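Local coordinates for CRISPR-associated protein, Cse1 family (Acidimicrobium ferrooxidans, PDB 4H3T) that probably serves as the large subunit of a type I-E CRISPR Cascade complex, which recognises invading DNA in bacterial immunity, at residues Ile200-Val206 and Val360-Ser366; Gln414-Val419 and Arg520-Leu525; Ala420-Tyr424 and Leu447-Arg452; Glu458-Leu463 and Val494-Leu498. The protein carries 1 engineered substitution. One frame throughout, in Å; residues are numbered along the deposited sequence. Where two conformers were deposited one is given.

Contact 1: Ile200-Val206 and Val360-Ser366; sequences IGFVAPV and VSLLVTS
This is a buried antiparallel strand pairing, its centre about 5 Å from the centre of the chain. Strand 202-206 runs along 360-366 at 150°, with axes 4.4 Å apart at their closest. Both backbones are extended. The register pairs F202 with T365, A204 with L363 and V206 with S361 as hydrogen-bonded pairs. Each gives two bonds: F202 N to T365 O 2.9 Å and T365 N to F202 O 3.0 Å; A204 N to L363 O 3.1 Å and L363 N to A204 O 2.8 Å; V206 N to S361 O 2.7 Å and S361 N to V206 O 2.9 Å. V203-V364 and P205-L362 are the non-hydrogen-bonded pairs between them. The result is one edge of a three-stranded antiparallel sheet, with strand 359-370 in the centre and 375-387 beyond it. On one face F202 (chi1 t) sets its ring edge against L363, CE2 to CD2 4.0 Å. Helix 52-68 touches both of these side chains. V206 CG2 lies 4.2 Å from L363 CB. On the other face V203 CG2 meets V364 CG2 at 4.1 Å, and P205 CB meets L362 CD2 at 4.1 Å. Just before the strand, a water donates to I200 O (2.9 Å) and lies 2.9 Å from T365 OG1.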
loop_
_atom_site.group_PDB
_atom_site.type_symbol
_atom_site.label_atom_id
_atom_site.label_comp_id
_atom_site.label_asym_id
_atom_site.label_seq_id
_atom_site.Cartn_x
_atom_site.Cartn_y
_atom_site.Cartn_z
ATOM N N ILE A 200 8.081 3.884 -0.681
ATOM C CA ILE A 200 7.981 2.473 -1.108
ATOM C C ILE A 200 6.554 2.134 -1.616
ATOM O O ILE A 200 5.560 2.774 -1.253
ATOM C CB ILE A 200 8.411 1.427 -0.038
ATOM C CG1 ILE A 200 7.549 1.470 1.245
ATOM C CG2 ILE A 200 9.884 1.573 0.311
ATOM C CD1 ILE A 200 7.477 0.214 1.998
ATOM N N GLY A 201 6.501 1.086 -2.402
ATOM C CA GLY A 201 5.265 0.418 -2.788
ATOM C C GLY A 201 4.992 -0.613 -1.699
ATOM O O GLY A 201 5.701 -1.602 -1.592
ATOM N N PHE A 202 3.978 -0.382 -0.839
ATOM C CA PHE A 202 3.693 -1.280 0.311
ATOM C C PHE A 202 2.738 -2.395 -0.067
ATOM O O PHE A 202 1.770 -2.156 -0.779
ATOM C CB PHE A 202 3.128 -0.462 1.423
ATOM C CG PHE A 202 2.609 -1.232 2.625
ATOM C CD1 PHE A 202 3.445 -1.545 3.693
ATOM C CD2 PHE A 202 1.307 -1.713 2.650
ATOM C CE1 PHE A 202 2.962 -2.300 4.771
ATOM C CE2 PHE A 202 0.825 -2.403 3.731
ATOM C CZ PHE A 202 1.653 -2.715 4.777
ATOM N N VAL A 203 3.049 -3.613 0.349
ATOM C CA VAL A 203 2.203 -4.772 0.160
ATOM C C VAL A 203 2.283 -5.610 1.431
ATOM O O VAL A 203 3.368 -5.863 1.916
ATOM C CB VAL A 203 2.487 -5.603 -1.121
ATOM C CG1 VAL A 203 3.931 -6.140 -1.166
ATOM C CG2 VAL A 203 1.493 -6.771 -1.225
ATOM N N ALA A 204 1.157 -6.061 1.936
ATOM C CA ALA A 204 1.129 -6.908 3.137
ATOM C C ALA A 204 -0.108 -7.805 3.103
ATOM O O ALA A 204 -1.194 -7.397 2.668
ATOM C CB ALA A 204 1.141 -6.073 4.407
ATOM N N PRO A 205 0.053 -9.060 3.521
ATOM C CA PRO A 205 -1.104 -9.940 3.571
ATOM C C PRO A 205 -1.973 -9.659 4.796
ATOM O O PRO A 205 -1.504 -9.283 5.884
ATOM C CB PRO A 205 -0.472 -11.337 3.675
ATOM C CG PRO A 205 0.764 -11.067 4.505
ATOM C CD PRO A 205 1.280 -9.764 3.978
ATOM N N VAL A 206 -3.255 -9.872 4.617
ATOM C CA VAL A 206 -4.241 -9.710 5.679
ATOM C C VAL A 206 -5.052 -10.992 5.758
ATOM O O VAL A 206 -5.501 -11.520 4.714
ATOM C CB VAL A 206 -5.104 -8.459 5.383
ATOM C CG1 VAL A 206 -6.221 -8.314 6.414
ATOM C CG2 VAL A 206 -4.232 -7.209 5.359
ATOM N N VAL A 360 -5.220 -15.121 1.083
ATOM C CA VAL A 360 -4.877 -13.919 1.879
ATOM C C VAL A 360 -5.397 -12.764 1.125
ATOM O O VAL A 360 -5.459 -12.797 -0.112
ATOM C CB VAL A 360 -3.388 -13.744 2.218
ATOM C CG1 VAL A 360 -2.928 -14.809 3.210
ATOM C CG2 VAL A 360 -2.519 -13.719 0.966
ATOM N N SER A 361 -5.687 -11.699 1.836
ATOM C CA SER A 361 -6.087 -10.469 1.207
ATOM C C SER A 361 -4.846 -9.543 1.193
ATOM O O SER A 361 -4.348 -9.150 2.266
ATOM C CB SER A 361 -7.245 -9.887 1.998
ATOM O OG SER A 361 -7.511 -8.576 1.546
ATOM N N LEU A 362 -4.356 -9.189 -0.002
ATOM C CA LEU A 362 -3.159 -8.381 -0.100
ATOM C C LEU A 362 -3.531 -6.926 -0.075
ATOM O O LEU A 362 -4.250 -6.479 -0.942
ATOM C CB LEU A 362 -2.382 -8.700 -1.392
ATOM C CG LEU A 362 -1.863 -10.096 -1.530
ATOM C CD1 LEU A 362 -1.122 -10.224 -2.804
ATOM C CD2 LEU A 362 -0.962 -10.512 -0.297
ATOM N N LEU A 363 -3.044 -6.200 0.909
ATOM C CA LEU A 363 -3.251 -4.763 1.030
ATOM C C LEU A 363 -2.137 -4.110 0.278
ATOM O O LEU A 363 -0.995 -4.365 0.592
ATOM C CB LEU A 363 -3.223 -4.353 2.500
ATOM C CG LEU A 363 -3.207 -2.832 2.831
ATOM C CD1 LEU A 363 -4.390 -2.093 2.234
ATOM C CD2 LEU A 363 -3.166 -2.645 4.300
ATOM N N VAL A 364 -2.435 -3.252 -0.687
ATOM C CA VAL A 364 -1.414 -2.535 -1.439
ATOM C C VAL A 364 -1.602 -1.058 -1.301
ATOM O O VAL A 364 -2.716 -0.557 -1.554
ATOM C CB VAL A 364 -1.621 -3.011 -2.932
ATOM C CG1 VAL A 364 -0.802 -2.254 -3.924
ATOM C CG2 VAL A 364 -1.363 -4.508 -3.075
ATOM N N THR A 365 -0.539 -0.326 -1.057
ATOM C CA THR A 365 -0.560 1.138 -1.137
ATOM C C THR A 365 0.665 1.731 -1.875
ATOM O O THR A 365 1.753 1.162 -1.834
ATOM C CB THR A 365 -0.640 1.825 0.262
ATOM O OG1 THR A 365 0.657 1.696 0.900
ATOM C CG2 THR A 365 -1.779 1.240 1.127
ATOM N N SER A 366 0.465 2.868 -2.577
ATOM C CA SER A 366 1.592 3.655 -3.142
ATOM C C SER A 366 1.170 5.071 -3.259
ATOM O O SER A 366 -0.016 5.354 -3.233
ATOM C CB SER A 366 2.082 3.107 -4.491
ATOM O OG SER A 366 1.140 3.403 -5.490
HETATM O O HOH W 1 3.097 3.116 0.264
#

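Contact 2: Gln414-Val419 and Arg520-Leu525; sequences QALGYV and RFRRML
F521, M524 and Y418 lose the most surface here. M524 is a selenomethionine. Residues 520-525 are helical. Segment 414-419 carries the chain from helix 397-415 to the short helix 417-420, with i to i+3 bonds G417 N to Q414 O (2.9 Å) and Y418 N to A415 O (3.3 Å). The backbones come very close at A415 and F521, whose CA atoms are 4.6 Å apart. A small side chain at A415 suits this approach. F521 (chi1 t, chi2 69°) reaches along the first segment. Its CD1 lies 3.8 Å from A415 CB, its CE1 3.7 Å from L416 CD2 and its CB 3.9 Å from V419 CG2. The F521 CA also makes a CA-H...O contact with A415 O at 3.5 Å. These helices belong to the C-terminal helical bundle of Cse1 proteins, and helix 481-504 also touches L416 and F521. M524 is fully extended (chi1 to chi3 all t). Its CG is 3.9 Å from A415 CB, and its SE is 5.4 Å from the Y418 ring centroid, at the ring edge, a Met-aromatic contact. Y418 (chi1 m) points at the helix and lays one face on R520. R520 CB is 3.9 Å from the ring centroid, a CH-pi contact. Further out, R520 NH1 donates to a water at 2.9 Å, while R520 NH2 bonds the H438 carbonyl.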
loop_
_atom_site.group_PDB
_atom_site.type_symbol
_atom_site.label_atom_id
_atom_site.label_comp_id
_atom_site.label_asym_id
_atom_site.label_seq_id
_atom_site.Cartn_x
_atom_site.Cartn_y
_atom_site.Cartn_z
ATOM N N GLN A 414 -8.339 -3.208 -25.884
ATOM C CA GLN A 414 -7.676 -2.662 -27.058
ATOM C C GLN A 414 -8.534 -2.935 -28.289
ATOM O O GLN A 414 -8.776 -2.022 -29.073
ATOM C CB GLN A 414 -6.312 -3.273 -27.198
ATOM C CG GLN A 414 -5.446 -2.613 -28.306
ATOM C CD GLN A 414 -4.099 -3.277 -28.517
ATOM O OE1 GLN A 414 -3.623 -4.079 -27.696
ATOM N NE2 GLN A 414 -3.478 -2.995 -29.659
ATOM N N ALA A 415 -9.061 -4.164 -28.441
ATOM C CA ALA A 415 -9.954 -4.487 -29.562
ATOM C C ALA A 415 -11.182 -3.564 -29.626
ATOM O O ALA A 415 -11.639 -3.176 -30.706
ATOM C CB ALA A 415 -10.408 -5.923 -29.478
ATOM N N LEU A 416 -11.738 -3.246 -28.484
ATOM C CA LEU A 416 -12.869 -2.316 -28.407
ATOM C C LEU A 416 -12.549 -0.920 -28.916
ATOM O O LEU A 416 -13.473 -0.187 -29.237
ATOM C CB LEU A 416 -13.388 -2.223 -26.990
ATOM C CG LEU A 416 -14.353 -3.366 -26.573
ATOM C CD1 LEU A 416 -14.612 -3.317 -25.099
ATOM C CD2 LEU A 416 -15.703 -3.244 -27.342
ATOM N N GLY A 417 -11.278 -0.549 -28.998
ATOM C CA GLY A 417 -10.891 0.748 -29.511
ATOM C C GLY A 417 -11.398 0.977 -30.938
ATOM O O GLY A 417 -11.699 2.095 -31.293
ATOM N N TYR A 418 -11.456 -0.070 -31.786
ATOM C CA TYR A 418 -11.934 0.050 -33.178
ATOM C C TYR A 418 -13.407 0.447 -33.209
ATOM O O TYR A 418 -13.814 1.141 -34.081
ATOM C CB TYR A 418 -11.737 -1.278 -33.871
ATOM C CG TYR A 418 -10.293 -1.625 -33.990
ATOM C CD1 TYR A 418 -9.440 -0.855 -34.768
ATOM C CD2 TYR A 418 -9.761 -2.732 -33.321
ATOM C CE1 TYR A 418 -8.094 -1.159 -34.879
ATOM C CE2 TYR A 418 -8.411 -3.051 -33.419
ATOM C CZ TYR A 418 -7.581 -2.273 -34.224
ATOM O OH TYR A 418 -6.238 -2.542 -34.380
ATOM N N VAL A 419 -14.191 0.064 -32.205
ATOM C CA VAL A 419 -15.594 0.445 -32.101
ATOM C C VAL A 419 -15.672 1.864 -31.515
ATOM O O VAL A 419 -16.494 2.670 -31.964
ATOM C CB VAL A 419 -16.377 -0.615 -31.244
ATOM C CG1 VAL A 419 -17.744 -0.090 -30.810
ATOM C CG2 VAL A 419 -16.506 -1.904 -32.026
ATOM N N ARG A 520 -12.920 -5.217 -37.283
ATOM C CA ARG A 520 -11.587 -5.099 -36.688
ATOM C C ARG A 520 -11.600 -5.568 -35.223
ATOM O O ARG A 520 -10.705 -6.262 -34.810
ATOM C CB ARG A 520 -11.093 -3.662 -36.781
ATOM C CG ARG A 520 -10.784 -3.205 -38.210
ATOM C CD ARG A 520 -10.695 -1.693 -38.314
ATOM N NE ARG A 520 -10.194 -1.301 -39.626
ATOM C CZ ARG A 520 -9.958 -0.064 -40.053
ATOM N NH1 ARG A 520 -10.263 0.982 -39.296
ATOM N NH2 ARG A 520 -9.401 0.138 -41.239
ATOM N N PHE A 521 -12.590 -5.163 -34.457
ATOM C CA PHE A 521 -12.778 -5.574 -33.041
ATOM C C PHE A 521 -12.882 -7.111 -32.957
ATOM O O PHE A 521 -12.161 -7.772 -32.192
ATOM C CB PHE A 521 -14.051 -4.880 -32.444
ATOM C CG PHE A 521 -14.743 -5.573 -31.294
ATOM C CD1 PHE A 521 -14.135 -5.662 -30.056
ATOM C CD2 PHE A 521 -15.942 -6.244 -31.485
ATOM C CE1 PHE A 521 -14.733 -6.347 -29.016
ATOM C CE2 PHE A 521 -16.565 -6.903 -30.425
ATOM C CZ PHE A 521 -15.935 -6.981 -29.211
ATOM N N ARG A 522 -13.762 -7.670 -33.756
ATOM C CA ARG A 522 -14.008 -9.111 -33.720
ATOM C C ARG A 522 -12.750 -9.936 -34.164
ATOM O O ARG A 522 -12.463 -10.977 -33.545
ATOM C CB ARG A 522 -15.266 -9.457 -34.568
ATOM C CG ARG A 522 -15.726 -10.894 -34.518
ATOM C CD ARG A 522 -16.621 -11.272 -35.699
ATOM N NE ARG A 522 -15.813 -11.740 -36.834
ATOM C CZ ARG A 522 -15.626 -11.113 -37.999
ATOM N NH1 ARG A 522 -16.237 -9.952 -38.253
ATOM N NH2 ARG A 522 -14.849 -11.653 -38.930
ATOM N N ARG A 523 -11.986 -9.459 -35.167
ATOM C CA ARG A 523 -10.779 -10.163 -35.604
ATOM C C ARG A 523 -9.684 -10.096 -34.518
ATOM O O ARG A 523 -8.981 -11.075 -34.293
ATOM C CB ARG A 523 -10.209 -9.608 -36.956
ATOM C CG ARG A 523 -11.040 -9.996 -38.194
ATOM C CD ARG A 523 -10.526 -9.449 -39.592
ATOM N NE ARG A 523 -9.477 -8.413 -39.429
ATOM C CZ ARG A 523 -9.571 -7.096 -39.679
ATOM N NH1 ARG A 523 -10.683 -6.578 -40.194
ATOM N NH2 ARG A 523 -8.541 -6.294 -39.436
HETATM N N MSE A 524 -9.512 -8.938 -33.904
HETATM C CA MSE A 524 -8.505 -8.792 -32.861
HETATM C C MSE A 524 -8.858 -9.658 -31.653
HETATM O O MSE A 524 -8.002 -10.355 -31.111
HETATM C CB MSE A 524 -8.344 -7.353 -32.429
HETATM C CG MSE A 524 -7.294 -7.240 -31.326
HETATM SE SE MSE A 524 -6.535 -5.518 -30.864
HETATM C CE MSE A 524 -5.567 -6.382 -29.308
ATOM N N LEU A 525 -10.110 -9.606 -31.246
ATOM C CA LEU A 525 -10.597 -10.376 -30.106
ATOM C C LEU A 525 -10.389 -11.892 -30.336
ATOM O O LEU A 525 -9.898 -12.567 -29.442
ATOM C CB LEU A 525 -12.078 -10.094 -29.864
ATOM C CG LEU A 525 -12.697 -10.734 -28.596
ATOM C CD1 LEU A 525 -11.975 -10.221 -27.316
ATOM C CD2 LEU A 525 -14.239 -10.497 -28.567
HETATM O O HOH W 2 -11.782 1.222 -36.815
#

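Contact 3: Ala420-Tyr424 and Leu447-Arg452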
loop_
_atom_site.group_PDB
_atom_site.type_symbol
_atom_site.label_atom_id
_atom_site.label_comp_id
_atom_site.label_asym_id
_atom_site.label_seq_id
_atom_site.Cartn_x
_atom_site.Cartn_y
_atom_site.Cartn_z
ATOM N N ALA A 420 -14.855 2.169 -30.489
ATOM C CA ALA A 420 -14.874 3.498 -29.833
ATOM C C ALA A 420 -14.584 4.620 -30.841
ATOM O O ALA A 420 -15.162 5.698 -30.780
ATOM C CB ALA A 420 -13.840 3.542 -28.731
ATOM N N GLU A 421 -13.700 4.352 -31.758
ATOM C CA GLU A 421 -13.316 5.369 -32.732
ATOM C C GLU A 421 -14.263 5.476 -33.944
ATOM O O GLU A 421 -14.040 6.346 -34.808
ATOM C CB GLU A 421 -11.892 5.091 -33.212
ATOM C CG GLU A 421 -11.755 3.941 -34.170
ATOM C CD GLU A 421 -10.312 3.630 -34.480
ATOM O OE1 GLU A 421 -9.423 4.226 -33.838
ATOM O OE2 GLU A 421 -10.073 2.802 -35.386
ATOM N N ALA A 422 -15.244 4.541 -34.082
ATOM C CA ALA A 422 -16.121 4.510 -35.243
ATOM C C ALA A 422 -16.820 5.845 -35.481
ATOM O O ALA A 422 -16.959 6.258 -36.628
ATOM C CB ALA A 422 -17.179 3.408 -35.095
ATOM N N ARG A 423 -17.239 6.523 -34.437
ATOM C CA ARG A 423 -17.908 7.823 -34.627
ATOM C C ARG A 423 -16.974 8.916 -35.264
ATOM O O ARG A 423 -17.474 9.905 -35.751
ATOM C CB ARG A 423 -18.526 8.309 -33.310
ATOM C CG ARG A 423 -17.682 8.999 -32.296
ATOM C CD ARG A 423 -18.385 8.944 -30.894
ATOM N NE ARG A 423 -17.949 7.701 -30.264
ATOM C CZ ARG A 423 -17.568 7.517 -29.007
ATOM N NH1 ARG A 423 -17.092 6.346 -28.627
ATOM N NH2 ARG A 423 -17.670 8.506 -28.111
ATOM N N TYR A 424 -15.674 8.702 -35.298
ATOM C CA TYR A 424 -14.699 9.668 -35.821
ATOM C C TYR A 424 -14.068 9.176 -37.094
ATOM O O TYR A 424 -13.198 9.823 -37.630
ATOM C CB TYR A 424 -13.574 9.927 -34.765
ATOM C CG TYR A 424 -14.103 10.358 -33.422
ATOM C CD1 TYR A 424 -14.902 11.490 -33.298
ATOM C CD2 TYR A 424 -13.921 9.569 -32.297
ATOM C CE1 TYR A 424 -15.515 11.814 -32.096
ATOM C CE2 TYR A 424 -14.492 9.903 -31.088
ATOM C CZ TYR A 424 -15.246 11.061 -30.977
ATOM O OH TYR A 424 -15.817 11.391 -29.786
ATOM N N LEU A 447 -8.741 13.112 -30.041
ATOM C CA LEU A 447 -10.102 12.808 -29.539
ATOM C C LEU A 447 -10.435 11.320 -29.645
ATOM O O LEU A 447 -10.961 10.706 -28.685
ATOM C CB LEU A 447 -11.115 13.626 -30.337
ATOM C CG LEU A 447 -12.631 13.384 -30.044
ATOM C CD1 LEU A 447 -12.986 13.552 -28.550
ATOM C CD2 LEU A 447 -13.496 14.338 -30.871
ATOM N N ALA A 448 -10.169 10.721 -30.789
ATOM C CA ALA A 448 -10.418 9.255 -30.951
ATOM C C ALA A 448 -9.603 8.470 -29.978
ATOM O O ALA A 448 -10.092 7.500 -29.406
ATOM C CB ALA A 448 -10.107 8.833 -32.396
ATOM N N LYS A 449 -8.368 8.910 -29.691
ATOM C CA LYS A 449 -7.549 8.194 -28.707
ATOM C C LYS A 449 -8.108 8.287 -27.310
ATOM O O LYS A 449 -8.110 7.300 -26.548
ATOM C CB LYS A 449 -6.129 8.743 -28.756
ATOM C CG LYS A 449 -5.245 8.148 -27.695
ATOM C CD LYS A 449 -3.826 8.606 -27.889
ATOM C CE LYS A 449 -2.897 7.898 -26.919
ATOM N NZ LYS A 449 -1.485 7.926 -27.406
ATOM N N ALA A 450 -8.635 9.455 -26.948
ATOM C CA ALA A 450 -9.259 9.611 -25.640
ATOM C C ALA A 450 -10.556 8.754 -25.583
ATOM O O ALA A 450 -10.803 8.100 -24.584
ATOM C CB ALA A 450 -9.557 11.097 -25.375
ATOM N N ALA A 451 -11.333 8.668 -26.661
ATOM C CA ALA A 451 -12.518 7.803 -26.661
ATOM C C ALA A 451 -12.138 6.306 -26.519
ATOM O O ALA A 451 -12.881 5.549 -25.932
ATOM C CB ALA A 451 -13.330 8.013 -27.919
ATOM N N ARG A 452 -11.066 5.867 -27.171
ATOM C CA ARG A 452 -10.601 4.480 -27.030
ATOM C C ARG A 452 -10.241 4.167 -25.557
ATOM O O ARG A 452 -10.629 3.116 -25.036
ATOM C CB ARG A 452 -9.414 4.194 -27.931
ATOM C CG ARG A 452 -9.746 4.252 -29.398
ATOM C CD ARG A 452 -8.740 3.586 -30.350
ATOM N NE ARG A 452 -7.476 4.268 -30.297
ATOM C CZ ARG A 452 -7.086 5.289 -31.055
ATOM N NH1 ARG A 452 -7.861 5.745 -32.035
ATOM N NH2 ARG A 452 -5.933 5.863 -30.837
HETATM O O HOH W 3 -15.546 6.268 -25.635
#
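The end of helix 417-420 and the turn that runs on to Y424, 3-10 in its last part, fit against the start of the long helix 445-473, in the C-terminal helical bundle of this Cse1 protein. Y424 is the main bump. It closes the turn, where its N bonds E421 O at 2.9 Å, and its side chain points at the helix. L447, A448 and A451 form the hollow that takes it. L447 rises as one wall and covers a face of the ring, with CG 4.0 Å from the ring centroid in a CH-pi contact. The two alanines are low enough for the ring to settle close to the helix backbone. Y424 CD2 is 3.8 Å from A448 CA, and Y424 CE2 is 3.9 Å from A451 CB, which lies at the ring edge.

A420 is a second, smaller bump. Its methyl group presses on the backbone one turn along, with A420 CB 3.6 Å from A451 O and 3.8 Å from R452 CA. E421 packs its CB against the A448 methyl, at 4.2 Å between the two CB atoms. V440 touches both of these residues from outside. R423 lies at the margin, with one face of its guanidinium over the A451 methyl (R423 NH1 to A451 CB 4.2 Å). A water receives a weak bond from R423 NH1 and donates to A451 O at 2.8 Å. The carboxylate of E421 ends in a salt bridge, with R452 NH1 2.8 Å from E421 OE1.

Contact 4: Glu458-Leu463 and Val494-Leu498; sequences EIYGRL and VARDL. Engineered in segment 458-463: I459 (natural residue Leu).
Both segments are helical, their N-to-C directions 136° apart, so obliquely antiparallel, with their axes 10.5 Å apart at closest approach. The nearest CA atoms are those of I459 and A495, at 6.9 Å. This is helix-on-helix packing between 445-473 and 481-504, successive helices of the C-terminal bundle. I459 is an engineered substitution; the natural residue is Leu. It is extended (chi1 t, chi2 t). Its CB lies 3.6 Å from L498 CD1, its CG1 3.8 Å from V494 CG1 and its CD1 3.9 Å from A495 CB. L463 CD2, one turn on, meets V494 CG2 at 4.1 Å. L498 (chi1 m, chi2 t) is the most covered residue, and its CD2 also lies 3.8 Å from E458 OE2. That carboxylate oxygen forms a salt bridge with R501. On the exposed side R462 folds over the apolar contact, with chi1 to chi3 all m. R462 CB is 3.8 Å from V494 CG1, and R462 NH2 donates to D497 OD2 at 2.8 Å in a salt bridge.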
loop_
_atom_site.group_PDB
_atom_site.type_symbol
_atom_site.label_atom_id
_atom_site.label_comp_id
_atom_site.label_asym_id
_atom_site.label_seq_id
_atom_site.Cartn_x
_atom_site.Cartn_y
_atom_site.Cartn_z
ATOM N N GLU A 458 -14.038 1.593 -19.260
ATOM C CA GLU A 458 -15.366 1.044 -18.979
ATOM C C GLU A 458 -15.348 -0.521 -18.919
ATOM O O GLU A 458 -15.930 -1.095 -18.015
ATOM C CB GLU A 458 -16.387 1.516 -20.034
ATOM C CG GLU A 458 -17.792 1.128 -19.620
ATOM C CD GLU A 458 -18.871 1.933 -20.324
ATOM O OE1 GLU A 458 -18.568 2.701 -21.276
ATOM O OE2 GLU A 458 -20.048 1.715 -19.971
ATOM N N ILE A 459 -14.709 -1.209 -19.856
ATOM C CA ILE A 459 -14.644 -2.664 -19.758
ATOM C C ILE A 459 -13.836 -3.097 -18.497
ATOM O O ILE A 459 -14.236 -4.027 -17.827
ATOM C CB ILE A 459 -14.130 -3.356 -21.044
ATOM C CG1 ILE A 459 -14.539 -4.854 -20.990
ATOM C CG2 ILE A 459 -12.623 -3.188 -21.292
ATOM C CD1 ILE A 459 -14.175 -5.726 -22.090
ATOM N N TYR A 460 -12.763 -2.399 -18.123
ATOM C CA TYR A 460 -12.056 -2.780 -16.890
ATOM C C TYR A 460 -12.983 -2.664 -15.665
ATOM O O TYR A 460 -12.947 -3.536 -14.794
ATOM C CB TYR A 460 -10.779 -1.926 -16.704
ATOM C CG TYR A 460 -9.677 -2.369 -17.626
ATOM C CD1 TYR A 460 -9.172 -3.661 -17.558
ATOM C CD2 TYR A 460 -9.035 -1.467 -18.474
ATOM C CE1 TYR A 460 -8.044 -4.038 -18.273
ATOM C CE2 TYR A 460 -7.966 -1.878 -19.288
ATOM C CZ TYR A 460 -7.502 -3.186 -19.191
ATOM O OH TYR A 460 -6.394 -3.692 -19.775
ATOM N N GLY A 461 -13.840 -1.626 -15.625
ATOM C CA GLY A 461 -14.752 -1.451 -14.502
ATOM C C GLY A 461 -15.727 -2.623 -14.441
ATOM O O GLY A 461 -15.982 -3.159 -13.382
ATOM N N ARG A 462 -16.236 -3.054 -15.615
ATOM C CA ARG A 462 -17.134 -4.207 -15.734
ATOM C C ARG A 462 -16.452 -5.531 -15.413
ATOM O O ARG A 462 -17.118 -6.441 -14.953
ATOM C CB ARG A 462 -17.705 -4.277 -17.152
ATOM C CG ARG A 462 -18.754 -3.187 -17.385
ATOM C CD ARG A 462 -20.145 -3.644 -16.974
ATOM N NE ARG A 462 -20.685 -4.577 -17.978
ATOM C CZ ARG A 462 -21.220 -4.226 -19.145
ATOM N NH1 ARG A 462 -21.349 -2.943 -19.471
ATOM N NH2 ARG A 462 -21.613 -5.152 -20.003
ATOM N N LEU A 463 -15.141 -5.653 -15.625
ATOM C CA LEU A 463 -14.421 -6.923 -15.365
ATOM C C LEU A 463 -13.862 -6.981 -13.960
ATOM O O LEU A 463 -13.322 -8.026 -13.572
ATOM C CB LEU A 463 -13.283 -7.112 -16.408
ATOM C CG LEU A 463 -13.730 -7.334 -17.834
ATOM C CD1 LEU A 463 -12.536 -7.476 -18.747
ATOM C CD2 LEU A 463 -14.671 -8.573 -17.969
ATOM N N VAL A 494 -18.792 -9.672 -22.229
ATOM C CA VAL A 494 -18.793 -8.288 -21.766
ATOM C C VAL A 494 -18.362 -7.385 -22.923
ATOM O O VAL A 494 -19.026 -6.393 -23.194
ATOM C CB VAL A 494 -17.916 -8.096 -20.505
ATOM C CG1 VAL A 494 -17.786 -6.610 -20.148
ATOM C CG2 VAL A 494 -18.489 -8.894 -19.342
ATOM N N ALA A 495 -17.325 -7.778 -23.670
ATOM C CA ALA A 495 -16.810 -6.935 -24.765
ATOM C C ALA A 495 -17.829 -6.777 -25.889
ATOM O O ALA A 495 -18.014 -5.662 -26.375
ATOM C CB ALA A 495 -15.487 -7.498 -25.310
ATOM N N ARG A 496 -18.581 -7.842 -26.220
ATOM C CA ARG A 496 -19.623 -7.740 -27.269
ATOM C C ARG A 496 -20.825 -6.914 -26.812
ATOM O O ARG A 496 -21.427 -6.238 -27.623
ATOM C CB ARG A 496 -20.068 -9.142 -27.698
ATOM C CG ARG A 496 -18.966 -9.813 -28.529
ATOM C CD ARG A 496 -19.249 -11.312 -28.799
ATOM N NE ARG A 496 -18.957 -11.656 -30.197
ATOM C CZ ARG A 496 -19.843 -11.713 -31.204
ATOM N NH1 ARG A 496 -21.133 -11.447 -30.989
ATOM N NH2 ARG A 496 -19.447 -12.045 -32.431
ATOM N N ASP A 497 -21.185 -6.956 -25.540
ATOM C CA ASP A 497 -22.259 -6.101 -25.027
ATOM C C ASP A 497 -21.889 -4.612 -25.163
ATOM O O ASP A 497 -22.710 -3.782 -25.588
ATOM C CB ASP A 497 -22.528 -6.426 -23.554
ATOM C CG ASP A 497 -23.716 -5.698 -22.991
ATOM O OD1 ASP A 497 -24.831 -5.908 -23.501
ATOM O OD2 ASP A 497 -23.528 -4.893 -22.058
ATOM N N LEU A 498 -20.645 -4.261 -24.772
ATOM C CA LEU A 498 -20.206 -2.883 -24.927
ATOM C C LEU A 498 -20.122 -2.498 -26.382
ATOM O O LEU A 498 -20.532 -1.399 -26.742
ATOM C CB LEU A 498 -18.812 -2.671 -24.246
ATOM C CG LEU A 498 -18.859 -2.542 -22.743
ATOM C CD1 LEU A 498 -17.437 -2.581 -22.171
ATOM C CD2 LEU A 498 -19.549 -1.230 -22.328
#

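In the fold
Contacts 2, 3 and 4 lie together in the C-terminal helical bundle. Contact 1 is in the sheet near the centre of the chain, 27 to 36 Å away between centres. Along the chain contacts 3 and 4 are both nested in the loop that contact 2 closes; in space contact 2 touches each of them. It touches contact 4 where L416 CD2 is 3.5 Å from A495 O and L416 CD1 is 3.9 Å from I459 CD1. It touches contact 3 where G417 O is 3.4 Å from R452 CD. Contacts 3 and 4 share helix 445-473, but their nearest atoms are about 7 Å apart. Between contacts 1 and 4 the gap is about 16 Å between nearest atoms.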